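PDB 2OZ8: Mll7089 protein from Mesorhizobium loti, which is of unknown function but belongs to the mandelate racemase/muconate lactonizing enzyme family and may act as a magnesium-dependent hydro-lyase. Local coordinates for residues L57-V71 with Y98-L110. Sequence-based numbering, arbitrary orientation.
Sequences LPDQQEIESVFEHEV and YSLPFHEAVQVAL
Phe67 and Phe102 meet as a T-shaped pair, a compact example of aromatic rings packing helix 60-70 against the chain leading into helix 103-118. Phe67, on helix 60-70, turns its edge toward Phe102, with CD1 poised over the centre of the Phe102 ring; the planes stand at 81° and the centroids lie 5.2 Å apart. CG of Phe67 lies anti to the backbone N (chi1 -167°), which sends the ring out toward Phe102; the turn about CB-CG then sets which part of it faces its partner. The opposite face of Phe102 is covered by its own near neighbour, CB of Leu100, while Val66 CG1 fits against the ring edge in plane, 3.7 Å from Phe102 CE2. With both faces and part of the rim occupied, the ring probably has little freedom to tilt.

Val106, on the helix that follows, extends the apolar patch by placing CG2 at the edge of the Phe67 ring. At one end of the contact the CD2 methyl of Leu100 meets the Pro58 ring at CD, 3.5 Å away. At the other, Val71 sends CG1 over a face of Tyr98 in a CH-pi contact, 4.3 Å from the ring centroid.

The one hydrogen bond between the two segments lies beside Tyr98. The extended side chain of Glu70 brings OE1 to the backbone N of Ser99 at 3.0 Å, accepting through its syn lone pair in an almost straight bond (174°).

Both segments also pack on the antiparallel sheet, Phe102 on Ile50 and Phe67 on Phe8, as expected of the N-terminal capping domain of this superfamily. The chemistry implies cohesion chiefly through apolar and aromatic packing, with one carboxylate-to-backbone bond that would tie Ser99 to the C-terminal end of helix 60-70.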
loop_
_atom_site.group_PDB
_atom_site.type_symbol
_atom_site.label_atom_id
_atom_site.label_comp_id
_atom_site.label_asym_id
_atom_site.label_seq_id
_atom_site.Cartn_x
_atom_site.Cartn_y
_atom_site.Cartn_z
ATOM N N LEU A 57 42.021 -15.875 13.052
ATOM C CA LEU A 57 42.623 -14.594 12.749
ATOM C C LEU A 57 43.929 -14.775 11.990
ATOM O O LEU A 57 44.618 -15.770 12.178
ATOM C CB LEU A 57 42.852 -13.805 14.040
ATOM C CG LEU A 57 41.590 -13.209 14.644
ATOM C CD1 LEU A 57 41.877 -12.620 15.997
ATOM C CD2 LEU A 57 41.038 -12.151 13.708
ATOM N N PRO A 58 44.288 -13.816 11.136
ATOM C CA PRO A 58 45.649 -13.921 10.635
ATOM C C PRO A 58 46.668 -13.637 11.771
ATOM O O PRO A 58 46.264 -13.456 12.946
ATOM C CB PRO A 58 45.708 -12.849 9.535
ATOM C CG PRO A 58 44.669 -11.869 9.894
ATOM C CD PRO A 58 43.581 -12.645 10.602
ATOM N N ASP A 59 47.961 -13.605 11.429
ATOM C CA ASP A 59 49.025 -13.343 12.421
ATOM C C ASP A 59 48.872 -11.981 13.082
ATOM O O ASP A 59 48.396 -11.044 12.453
ATOM C CB ASP A 59 50.385 -13.396 11.754
ATOM C CG ASP A 59 50.759 -14.772 11.311
ATOM O OD1 ASP A 59 50.169 -15.775 11.777
ATOM O OD2 ASP A 59 51.665 -14.849 10.465
ATOM N N GLN A 60 49.272 -11.884 14.337
ATOM C CA GLN A 60 49.250 -10.630 15.071
ATOM C C GLN A 60 49.717 -9.530 14.134
ATOM O O GLN A 60 49.090 -8.494 14.063
ATOM C CB GLN A 60 50.180 -10.710 16.299
ATOM C CG GLN A 60 49.906 -9.756 17.462
ATOM C CD GLN A 60 50.389 -10.326 18.856
ATOM O OE1 GLN A 60 49.824 -11.336 19.442
ATOM N NE2 GLN A 60 51.423 -9.653 19.408
ATOM N N GLN A 61 50.791 -9.778 13.390
ATOM C CA GLN A 61 51.393 -8.785 12.524
ATOM C C GLN A 61 50.474 -8.382 11.338
ATOM O O GLN A 61 50.462 -7.219 10.915
ATOM C CB GLN A 61 52.786 -9.273 12.036
ATOM C CG GLN A 61 53.676 -8.184 11.369
ATOM C CD GLN A 61 54.978 -8.739 10.715
ATOM O OE1 GLN A 61 55.940 -9.136 11.395
ATOM N NE2 GLN A 61 55.013 -8.717 9.394
ATOM N N GLU A 62 49.747 -9.354 10.781
ATOM C CA GLU A 62 48.817 -9.075 9.713
ATOM C C GLU A 62 47.680 -8.157 10.275
ATOM O O GLU A 62 47.354 -7.138 9.664
ATOM C CB GLU A 62 48.318 -10.384 9.089
ATOM C CG GLU A 62 47.526 -10.277 7.772
ATOM C CD GLU A 62 48.134 -9.323 6.680
ATOM O OE1 GLU A 62 49.384 -9.057 6.615
ATOM O OE2 GLU A 62 47.318 -8.824 5.876
ATOM N N ILE A 63 47.155 -8.485 11.460
ATOM C CA ILE A 63 46.144 -7.681 12.143
ATOM C C ILE A 63 46.623 -6.219 12.371
ATOM O O ILE A 63 45.896 -5.245 12.080
ATOM C CB ILE A 63 45.746 -8.328 13.489
ATOM C CG1 ILE A 63 45.268 -9.777 13.288
ATOM C CG2 ILE A 63 44.640 -7.529 14.160
ATOM C CD1 ILE A 63 44.948 -10.562 14.580
ATOM N N GLU A 64 47.847 -6.073 12.880
ATOM C CA GLU A 64 48.436 -4.772 13.125
ATOM C C GLU A 64 48.598 -3.942 11.837
ATOM O O GLU A 64 48.355 -2.744 11.843
ATOM C CB GLU A 64 49.763 -4.896 13.893
ATOM C CG GLU A 64 49.570 -5.072 15.374
ATOM C CD GLU A 64 50.853 -5.390 16.202
ATOM O OE1 GLU A 64 51.878 -5.876 15.654
ATOM O OE2 GLU A 64 50.803 -5.129 17.449
ATOM N N SER A 65 48.991 -4.571 10.740
ATOM C CA SER A 65 49.206 -3.846 9.502
ATOM C C SER A 65 47.905 -3.389 8.854
ATOM O O SER A 65 47.833 -2.312 8.297
ATOM C CB SER A 65 50.032 -4.687 8.544
ATOM O OG SER A 65 51.343 -4.860 9.112
ATOM N N VAL A 66 46.871 -4.202 8.946
ATOM C CA VAL A 66 45.582 -3.857 8.386
ATOM C C VAL A 66 44.946 -2.755 9.240
ATOM O O VAL A 66 44.513 -1.735 8.723
ATOM C CB VAL A 66 44.708 -5.111 8.269
ATOM C CG1 VAL A 66 43.312 -4.769 7.834
ATOM C CG2 VAL A 66 45.361 -6.096 7.277
ATOM N N PHE A 67 44.924 -2.933 10.554
ATOM C CA PHE A 67 44.410 -1.866 11.423
ATOM C C PHE A 67 45.112 -0.524 11.194
ATOM O O PHE A 67 44.420 0.482 11.022
ATOM C CB PHE A 67 44.470 -2.266 12.897
ATOM C CG PHE A 67 43.697 -1.358 13.807
ATOM C CD1 PHE A 67 42.331 -1.556 14.026
ATOM C CD2 PHE A 67 44.332 -0.316 14.490
ATOM C CE1 PHE A 67 41.598 -0.722 14.939
ATOM C CE2 PHE A 67 43.574 0.539 15.381
ATOM C CZ PHE A 67 42.221 0.314 15.598
ATOM N N GLU A 68 46.456 -0.517 11.173
ATOM C CA GLU A 68 47.249 0.698 10.889
ATOM C C GLU A 68 46.847 1.368 9.569
ATOM O O GLU A 68 46.699 2.569 9.506
ATOM C CB GLU A 68 48.773 0.437 10.925
ATOM C CG GLU A 68 49.612 1.715 11.194
ATOM C CD GLU A 68 51.032 1.459 11.782
ATOM O OE1 GLU A 68 52.009 2.070 11.240
ATOM O OE2 GLU A 68 51.184 0.674 12.785
ATOM N N HIS A 69 46.646 0.569 8.528
ATOM C CA HIS A 69 46.310 1.095 7.223
ATOM C C HIS A 69 44.853 1.516 7.103
ATOM O O HIS A 69 44.547 2.515 6.455
ATOM C CB HIS A 69 46.657 0.083 6.117
ATOM C CG HIS A 69 46.579 0.662 4.727
ATOM N ND1 HIS A 69 45.480 0.489 3.904
ATOM C CD2 HIS A 69 47.450 1.440 4.033
ATOM C CE1 HIS A 69 45.689 1.114 2.756
ATOM N NE2 HIS A 69 46.878 1.695 2.808
ATOM N N GLU A 70 43.945 0.773 7.716
ATOM C CA GLU A 70 42.526 0.969 7.422
ATOM C C GLU A 70 41.766 1.831 8.409
ATOM O O GLU A 70 40.950 2.672 8.000
ATOM C CB GLU A 70 41.851 -0.382 7.243
ATOM C CG GLU A 70 42.472 -1.117 6.064
ATOM C CD GLU A 70 41.925 -2.483 5.809
ATOM O OE1 GLU A 70 40.881 -2.862 6.416
ATOM O OE2 GLU A 70 42.567 -3.188 4.992
ATOM N N VAL A 71 42.040 1.636 9.703
ATOM C CA VAL A 71 41.330 2.360 10.726
ATOM C C VAL A 71 42.144 3.393 11.475
ATOM O O VAL A 71 41.639 4.474 11.773
ATOM C CB VAL A 71 40.395 1.428 11.631
ATOM C CG1 VAL A 71 40.721 -0.042 11.505
ATOM C CG2 VAL A 71 40.269 1.889 13.036
ATOM N N TYR A 98 35.969 -3.162 5.905
ATOM C CA TYR A 98 37.268 -3.515 6.479
ATOM C C TYR A 98 37.682 -4.940 6.122
ATOM O O TYR A 98 36.835 -5.817 5.917
ATOM C CB TYR A 98 37.273 -3.346 8.000
ATOM C CG TYR A 98 37.265 -1.906 8.512
ATOM C CD1 TYR A 98 37.983 -0.899 7.872
ATOM C CD2 TYR A 98 36.560 -1.567 9.688
ATOM C CE1 TYR A 98 37.969 0.422 8.354
ATOM C CE2 TYR A 98 36.559 -0.249 10.191
ATOM C CZ TYR A 98 37.261 0.733 9.513
ATOM O OH TYR A 98 37.263 2.020 10.010
ATOM N N SER A 99 38.996 -5.166 6.052
ATOM C CA SER A 99 39.492 -6.487 5.719
ATOM C C SER A 99 39.319 -7.523 6.846
ATOM O O SER A 99 39.416 -8.737 6.591
ATOM C CB SER A 99 40.958 -6.429 5.319
ATOM O OG SER A 99 41.388 -7.769 5.145
ATOM N N LEU A 100 39.102 -7.025 8.074
ATOM C CA LEU A 100 38.944 -7.821 9.282
ATOM C C LEU A 100 37.834 -7.170 10.079
ATOM O O LEU A 100 37.609 -5.975 9.935
ATOM C CB LEU A 100 40.252 -7.805 10.092
ATOM C CG LEU A 100 41.401 -8.723 9.617
ATOM C CD1 LEU A 100 42.748 -8.255 10.136
ATOM C CD2 LEU A 100 41.150 -10.156 10.049
ATOM N N PRO A 101 37.126 -7.936 10.930
ATOM C CA PRO A 101 36.039 -7.300 11.686
ATOM C C PRO A 101 36.474 -6.375 12.880
ATOM O O PRO A 101 36.486 -6.814 14.049
ATOM C CB PRO A 101 35.215 -8.494 12.170
ATOM C CG PRO A 101 36.205 -9.629 12.306
ATOM C CD PRO A 101 37.245 -9.377 11.233
ATOM N N PHE A 102 36.754 -5.105 12.568
ATOM C CA PHE A 102 37.163 -4.083 13.544
ATOM C C PHE A 102 36.023 -3.174 14.105
ATOM O O PHE A 102 36.174 -2.473 15.132
ATOM C CB PHE A 102 38.197 -3.146 12.886
ATOM C CG PHE A 102 39.488 -3.820 12.485
ATOM C CD1 PHE A 102 40.211 -4.588 13.390
ATOM C CD2 PHE A 102 40.013 -3.635 11.211
ATOM C CE1 PHE A 102 41.419 -5.151 13.036
ATOM C CE2 PHE A 102 41.225 -4.191 10.852
ATOM C CZ PHE A 102 41.920 -4.961 11.754
ATOM N N HIS A 103 34.896 -3.162 13.413
ATOM C CA HIS A 103 33.832 -2.229 13.725
ATOM C C HIS A 103 33.412 -2.287 15.226
ATOM O O HIS A 103 33.506 -1.270 15.913
ATOM C CB HIS A 103 32.674 -2.427 12.723
ATOM C CG HIS A 103 31.525 -1.518 12.932
ATOM N ND1 HIS A 103 31.562 -0.187 12.575
ATOM C CD2 HIS A 103 30.294 -1.738 13.453
ATOM C CE1 HIS A 103 30.400 0.378 12.862
ATOM N NE2 HIS A 103 29.613 -0.540 13.405
ATOM N N GLU A 104 33.029 -3.469 15.723
ATOM C CA GLU A 104 32.616 -3.621 17.116
ATOM C C GLU A 104 33.717 -3.246 18.140
ATOM O O GLU A 104 33.475 -2.439 19.029
ATOM C CB GLU A 104 32.080 -5.044 17.367
ATOM C CG GLU A 104 31.752 -5.383 18.829
ATOM C CD GLU A 104 30.868 -6.648 18.976
ATOM O OE1 GLU A 104 30.526 -7.309 17.943
ATOM O OE2 GLU A 104 30.504 -6.983 20.149
ATOM N N ALA A 105 34.907 -3.829 17.982
ATOM C CA ALA A 105 36.082 -3.637 18.865
ATOM C C ALA A 105 36.449 -2.166 19.021
ATOM O O ALA A 105 36.706 -1.667 20.138
ATOM C CB ALA A 105 37.303 -4.433 18.308
ATOM N N VAL A 106 36.470 -1.472 17.897
ATOM C CA VAL A 106 36.740 -0.043 17.912
ATOM C C VAL A 106 35.728 0.681 18.763
ATOM O O VAL A 106 36.125 1.508 19.570
ATOM C CB VAL A 106 36.838 0.586 16.481
ATOM C CG1 VAL A 106 37.122 2.080 16.559
ATOM C CG2 VAL A 106 37.943 -0.068 15.698
ATOM N N GLN A 107 34.440 0.377 18.619
ATOM C CA GLN A 107 33.396 1.115 19.375
ATOM C C GLN A 107 33.481 0.810 20.879
ATOM O O GLN A 107 33.328 1.694 21.708
ATOM C CB GLN A 107 31.967 0.843 18.834
ATOM C CG GLN A 107 31.661 1.413 17.396
ATOM C CD GLN A 107 30.155 1.267 16.928
ATOM O OE1 GLN A 107 29.287 0.751 17.641
ATOM N NE2 GLN A 107 29.870 1.751 15.740
ATOM N N VAL A 108 33.727 -0.438 21.213
ATOM C CA VAL A 108 33.922 -0.844 22.589
ATOM C C VAL A 108 35.171 -0.201 23.221
ATOM O O VAL A 108 35.095 0.337 24.318
ATOM C CB VAL A 108 33.988 -2.399 22.708
ATOM C CG1 VAL A 108 34.212 -2.829 24.149
ATOM C CG2 VAL A 108 32.733 -2.988 22.167
ATOM N N ALA A 109 36.294 -0.234 22.514
ATOM C CA ALA A 109 37.524 0.404 23.001
ATOM C C ALA A 109 37.399 1.928 23.102
ATOM O O ALA A 109 37.765 2.503 24.127
ATOM C CB ALA A 109 38.681 0.037 22.141
ATOM N N LEU A 110 36.850 2.574 22.072
ATOM C CA LEU A 110 36.586 4.041 22.128
ATOM C C LEU A 110 35.714 4.483 23.305
ATOM O O LEU A 110 36.089 5.420 24.024
ATOM C CB LEU A 110 35.995 4.571 20.812
ATOM C CG LEU A 110 36.923 4.627 19.611
ATOM C CD1 LEU A 110 36.180 5.165 18.428
ATOM C CD2 LEU A 110 38.203 5.482 19.975
#